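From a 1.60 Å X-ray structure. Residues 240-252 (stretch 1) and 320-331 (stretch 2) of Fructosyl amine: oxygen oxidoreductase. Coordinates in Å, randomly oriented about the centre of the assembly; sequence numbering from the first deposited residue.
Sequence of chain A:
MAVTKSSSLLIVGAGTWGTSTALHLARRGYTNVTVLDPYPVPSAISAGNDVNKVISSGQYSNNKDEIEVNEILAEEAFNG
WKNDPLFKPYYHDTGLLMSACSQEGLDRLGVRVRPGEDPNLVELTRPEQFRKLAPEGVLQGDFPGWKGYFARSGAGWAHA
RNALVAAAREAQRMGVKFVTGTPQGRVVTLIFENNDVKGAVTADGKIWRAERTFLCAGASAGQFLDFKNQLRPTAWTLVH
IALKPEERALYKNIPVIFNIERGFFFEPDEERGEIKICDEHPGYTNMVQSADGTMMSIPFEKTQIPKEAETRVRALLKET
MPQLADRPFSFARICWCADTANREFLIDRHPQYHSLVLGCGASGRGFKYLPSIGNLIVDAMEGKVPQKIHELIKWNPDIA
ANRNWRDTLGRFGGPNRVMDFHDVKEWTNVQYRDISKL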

# COMPACT_ATOMS: atom_id res chain seq x y z
N HIS A 240 9.34 -13.01 5.47
CA HIS A 240 10.55 -13.24 4.67
C HIS A 240 11.12 -14.63 4.98
O HIS A 240 11.07 -15.08 6.12
CB HIS A 240 11.64 -12.23 5.03
CG HIS A 240 11.31 -10.80 4.70
ND1 HIS A 240 12.25 -9.80 4.78
CD2 HIS A 240 10.16 -10.21 4.28
CE1 HIS A 240 11.69 -8.64 4.44
NE2 HIS A 240 10.43 -8.87 4.12
N ILE A 241 11.68 -15.26 3.95
CA ILE A 241 12.54 -16.44 4.11
C ILE A 241 13.94 -16.11 3.58
O ILE A 241 14.07 -15.65 2.45
CB ILE A 241 11.93 -17.66 3.38
CG1 ILE A 241 10.70 -18.14 4.13
CG2 ILE A 241 12.97 -18.82 3.23
CD1 ILE A 241 9.88 -19.20 3.41
N ALA A 242 14.96 -16.32 4.41
CA ALA A 242 16.35 -16.04 4.01
C ALA A 242 16.98 -17.22 3.29
O ALA A 242 17.12 -18.31 3.87
CB ALA A 242 17.20 -15.66 5.22
N LEU A 243 17.36 -17.01 2.04
CA LEU A 243 18.07 -18.03 1.28
C LEU A 243 19.53 -18.06 1.70
O LEU A 243 20.12 -17.03 2.02
CB LEU A 243 17.96 -17.75 -0.22
CG LEU A 243 16.58 -17.76 -0.87
CD1 LEU A 243 16.69 -17.32 -2.31
CD2 LEU A 243 15.95 -19.14 -0.78
N LYS A 244 20.12 -19.26 1.71
CA LYS A 244 21.55 -19.42 1.96
C LYS A 244 22.34 -18.77 0.82
O LYS A 244 21.87 -18.77 -0.32
CB LYS A 244 21.91 -20.91 2.07
CG LYS A 244 21.20 -21.63 3.20
CD LYS A 244 21.70 -23.07 3.34
CE LYS A 244 20.62 -23.99 3.90
NZ LYS A 244 19.47 -24.17 2.95
N PRO A 245 23.54 -18.22 1.11
CA PRO A 245 24.32 -17.55 0.07
C PRO A 245 24.51 -18.40 -1.21
O PRO A 245 24.47 -17.85 -2.30
CB PRO A 245 25.67 -17.28 0.76
CG PRO A 245 25.30 -17.15 2.22
CD PRO A 245 24.21 -18.17 2.43
N GLU A 246 24.68 -19.71 -1.05
CA GLU A 246 24.89 -20.63 -2.18
C GLU A 246 23.67 -20.80 -3.08
O GLU A 246 23.81 -21.09 -4.27
CB GLU A 246 25.34 -22.02 -1.70
CG GLU A 246 26.22 -22.04 -0.45
CD GLU A 246 25.40 -22.07 0.83
OE1 GLU A 246 24.57 -22.99 0.99
OE2 GLU A 246 25.60 -21.17 1.68
N GLU A 247 22.47 -20.63 -2.52
CA GLU A 247 21.25 -20.87 -3.29
C GLU A 247 20.59 -19.60 -3.88
O GLU A 247 19.64 -19.71 -4.64
CB GLU A 247 20.23 -21.72 -2.49
CG GLU A 247 19.49 -20.97 -1.39
CD GLU A 247 18.69 -21.86 -0.43
OE1 GLU A 247 18.22 -22.97 -0.80
OE2 GLU A 247 18.51 -21.43 0.73
N ARG A 248 21.13 -18.42 -3.57
CA ARG A 248 20.53 -17.13 -3.99
C ARG A 248 20.57 -16.85 -5.50
O ARG A 248 19.60 -16.34 -6.05
CB ARG A 248 21.14 -15.94 -3.23
CG ARG A 248 20.77 -15.88 -1.75
CD ARG A 248 21.59 -14.85 -1.00
NE ARG A 248 21.55 -15.12 0.44
CZ ARG A 248 22.12 -14.37 1.38
NH1 ARG A 248 22.79 -13.27 1.06
NH2 ARG A 248 22.02 -14.73 2.65
N ALA A 249 21.68 -17.18 -6.16
CA ALA A 249 21.84 -16.91 -7.60
C ALA A 249 20.72 -17.50 -8.45
O ALA A 249 20.24 -16.87 -9.40
CB ALA A 249 23.20 -17.41 -8.09
N LEU A 250 20.30 -18.71 -8.10
CA LEU A 250 19.26 -19.43 -8.82
C LEU A 250 17.92 -18.67 -8.88
O LEU A 250 17.19 -18.72 -9.87
CB LEU A 250 19.07 -20.80 -8.17
CG LEU A 250 18.32 -21.86 -8.97
CD1 LEU A 250 19.09 -22.27 -10.22
CD2 LEU A 250 18.02 -23.08 -8.09
N TYR A 251 17.63 -17.93 -7.81
CA TYR A 251 16.33 -17.29 -7.65
C TYR A 251 16.32 -15.86 -8.18
O TYR A 251 15.27 -15.21 -8.19
CB TYR A 251 15.92 -17.30 -6.17
CG TYR A 251 15.61 -18.66 -5.59
CD1 TYR A 251 14.29 -19.07 -5.40
CD2 TYR A 251 16.63 -19.53 -5.19
CE1 TYR A 251 14.00 -20.32 -4.86
CE2 TYR A 251 16.34 -20.79 -4.65
CZ TYR A 251 15.02 -21.17 -4.49
OH TYR A 251 14.72 -22.40 -3.94
N LYS A 252 17.48 -15.38 -8.61
CA LYS A 252 17.62 -13.99 -9.08
C LYS A 252 16.82 -13.71 -10.35
O LYS A 252 16.77 -14.53 -11.27
CB LYS A 252 19.09 -13.61 -9.28
CG LYS A 252 19.34 -12.11 -9.54
CD LYS A 252 20.83 -11.79 -9.70
CE LYS A 252 21.06 -10.32 -10.06
NZ LYS A 252 20.80 -9.41 -8.92
N THR A 320 4.09 -24.05 -4.98
CA THR A 320 4.96 -23.24 -5.84
C THR A 320 6.44 -23.55 -5.65
O THR A 320 7.14 -23.94 -6.60
CB THR A 320 4.73 -21.73 -5.58
OG1 THR A 320 4.91 -21.46 -4.19
CG2 THR A 320 3.32 -21.33 -5.98
N MSE A 321 6.93 -23.35 -4.43
CA MSE A 321 8.31 -23.62 -4.07
C MSE A 321 8.35 -24.56 -2.87
O MSE A 321 8.73 -24.17 -1.76
CB MSE A 321 9.02 -22.30 -3.75
CG MSE A 321 9.08 -21.42 -4.97
SE MSE A 321 10.10 -19.81 -4.68
CE MSE A 321 9.07 -19.04 -3.22
N PRO A 322 7.93 -25.82 -3.07
CA PRO A 322 7.77 -26.72 -1.92
C PRO A 322 9.07 -26.99 -1.17
O PRO A 322 9.04 -27.32 0.03
CB PRO A 322 7.20 -28.01 -2.56
CG PRO A 322 7.55 -27.92 -4.00
CD PRO A 322 7.55 -26.45 -4.34
N GLN A 323 10.21 -26.82 -1.85
CA GLN A 323 11.53 -26.97 -1.21
C GLN A 323 11.76 -25.93 -0.09
O GLN A 323 12.62 -26.12 0.79
CB GLN A 323 12.65 -26.93 -2.26
CG GLN A 323 12.97 -25.54 -2.88
CD GLN A 323 12.03 -25.11 -4.00
OE1 GLN A 323 11.03 -25.78 -4.29
NE2 GLN A 323 12.33 -23.97 -4.61
N LEU A 324 10.98 -24.85 -0.11
CA LEU A 324 11.10 -23.78 0.87
C LEU A 324 10.00 -23.79 1.92
O LEU A 324 10.02 -23.00 2.86
CB LEU A 324 11.13 -22.41 0.17
CG LEU A 324 12.27 -22.13 -0.81
CD1 LEU A 324 12.22 -20.68 -1.31
CD2 LEU A 324 13.62 -22.43 -0.15
N ALA A 325 9.03 -24.70 1.77
CA ALA A 325 7.77 -24.61 2.52
C ALA A 325 7.90 -24.80 4.04
O ALA A 325 7.03 -24.37 4.80
CB ALA A 325 6.73 -25.56 1.95
N ASP A 326 9.00 -25.43 4.46
CA ASP A 326 9.23 -25.71 5.87
C ASP A 326 10.34 -24.86 6.48
O ASP A 326 10.67 -25.01 7.65
CB ASP A 326 9.53 -27.20 6.08
CG ASP A 326 8.33 -28.09 5.78
OD1 ASP A 326 7.18 -27.70 6.11
OD2 ASP A 326 8.53 -29.19 5.22
N ARG A 327 10.91 -23.96 5.68
CA ARG A 327 11.95 -23.05 6.16
C ARG A 327 11.42 -22.10 7.24
O ARG A 327 10.30 -21.58 7.13
CB ARG A 327 12.52 -22.22 5.00
CG ARG A 327 13.17 -23.02 3.89
CD ARG A 327 14.54 -23.53 4.25
NE ARG A 327 15.18 -24.12 3.07
CZ ARG A 327 16.01 -23.49 2.25
NH1 ARG A 327 16.35 -22.22 2.47
NH2 ARG A 327 16.52 -24.13 1.21
N PRO A 328 12.23 -21.86 8.29
CA PRO A 328 11.82 -20.86 9.27
C PRO A 328 11.75 -19.48 8.63
O PRO A 328 12.53 -19.18 7.72
CB PRO A 328 12.95 -20.90 10.31
CG PRO A 328 14.12 -21.43 9.57
CD PRO A 328 13.54 -22.45 8.63
N PHE A 329 10.81 -18.66 9.09
CA PHE A 329 10.74 -17.26 8.66
C PHE A 329 11.84 -16.44 9.33
O PHE A 329 12.13 -16.63 10.51
CB PHE A 329 9.38 -16.65 9.01
CG PHE A 329 8.20 -17.38 8.42
CD1 PHE A 329 8.29 -18.03 7.19
CD2 PHE A 329 6.98 -17.37 9.09
CE1 PHE A 329 7.19 -18.69 6.65
CE2 PHE A 329 5.86 -18.01 8.55
CZ PHE A 329 5.97 -18.68 7.33
N SER A 330 12.43 -15.51 8.57
CA SER A 330 13.46 -14.63 9.13
C SER A 330 12.87 -13.30 9.61
O SER A 330 13.52 -12.55 10.34
CB SER A 330 14.54 -14.36 8.10
OG SER A 330 13.96 -13.76 6.95
N PHE A 331 11.65 -13.00 9.15
CA PHE A 331 10.95 -11.76 9.49
C PHE A 331 9.46 -11.97 9.20
O PHE A 331 9.11 -12.71 8.28
CB PHE A 331 11.50 -10.58 8.67
CG PHE A 331 10.81 -9.26 8.95
CD1 PHE A 331 10.99 -8.60 10.15
CD2 PHE A 331 9.96 -8.69 7.99
CE1 PHE A 331 10.34 -7.38 10.43
CE2 PHE A 331 9.31 -7.48 8.25
CZ PHE A 331 9.50 -6.83 9.46
O HOH W 1 14.75 -17.89 6.82
O HOH W 2 16.00 -20.33 5.05

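The two stretches meet in a mixed contact, in which a short backbone pairing of two hydrogen bonds at one end gives way to a water-bridged middle, a buried apolar patch and a bidentate salt bridge, burying 662 Å² in all.

The backbone pairing rests on two hydrogen bonds: His240 N donates to Phe331 O (2.8 Å, 163° at the hydrogen), and Ser330 N donates to His240 O (2.8 Å, 159°). Phe329 CA also lies 3.4 Å from His240 O, a CA-H...O contact bent to 126°. Beside this pairing the rings of His240 and Phe331 meet edge-to-face, the phenyl edge directed at the imidazole face, with centroids 5.1 Å apart and planes at 61°.

Past His240 no direct backbone-to-backbone hydrogen bond joins the stretches, and two waters bridge them at Ala242. Water 1 accepts from Ala242 N (2.9 Å) and donates to Pro328 O (2.7 Å); water 2 donates to Ala242 O (2.6 Å) and accepts from Arg327 NH1 (3.2 Å). Ile241 meanwhile reaches across with its side-chain end, placing CG1 3.9 Å from Phe329 CD1, near the plane of that ring.

The charged pairing is well aligned. Arg327 NH2 donates to Glu247 OE1 (2.9 Å, 170°) and Arg327 NH1 to Glu247 OE2 (2.9 Å, 160°), so carboxylate and guanidinium join through two bonds. Lys244 NZ sits over one guanidinium face, 3.4 Å from Arg327 NH2; both are donors, so no hydrogen bond forms, and the nearby Glu247 carboxylate offsets the like charges.

Leu324 joins the apolar patch, its CD1 lying 4.1 Å from Leu243 CD2 and 4.0 Å from Tyr251 CE1. Selenomethionine Met321 approaches the tyrosine edge, SE 3.9 Å from Tyr251 CE1 and 86° off the ring normal. The phenol remains polar at its tip, where Gln323 NE2 donates to Tyr251 OH (2.9 Å) almost linearly, at 176°.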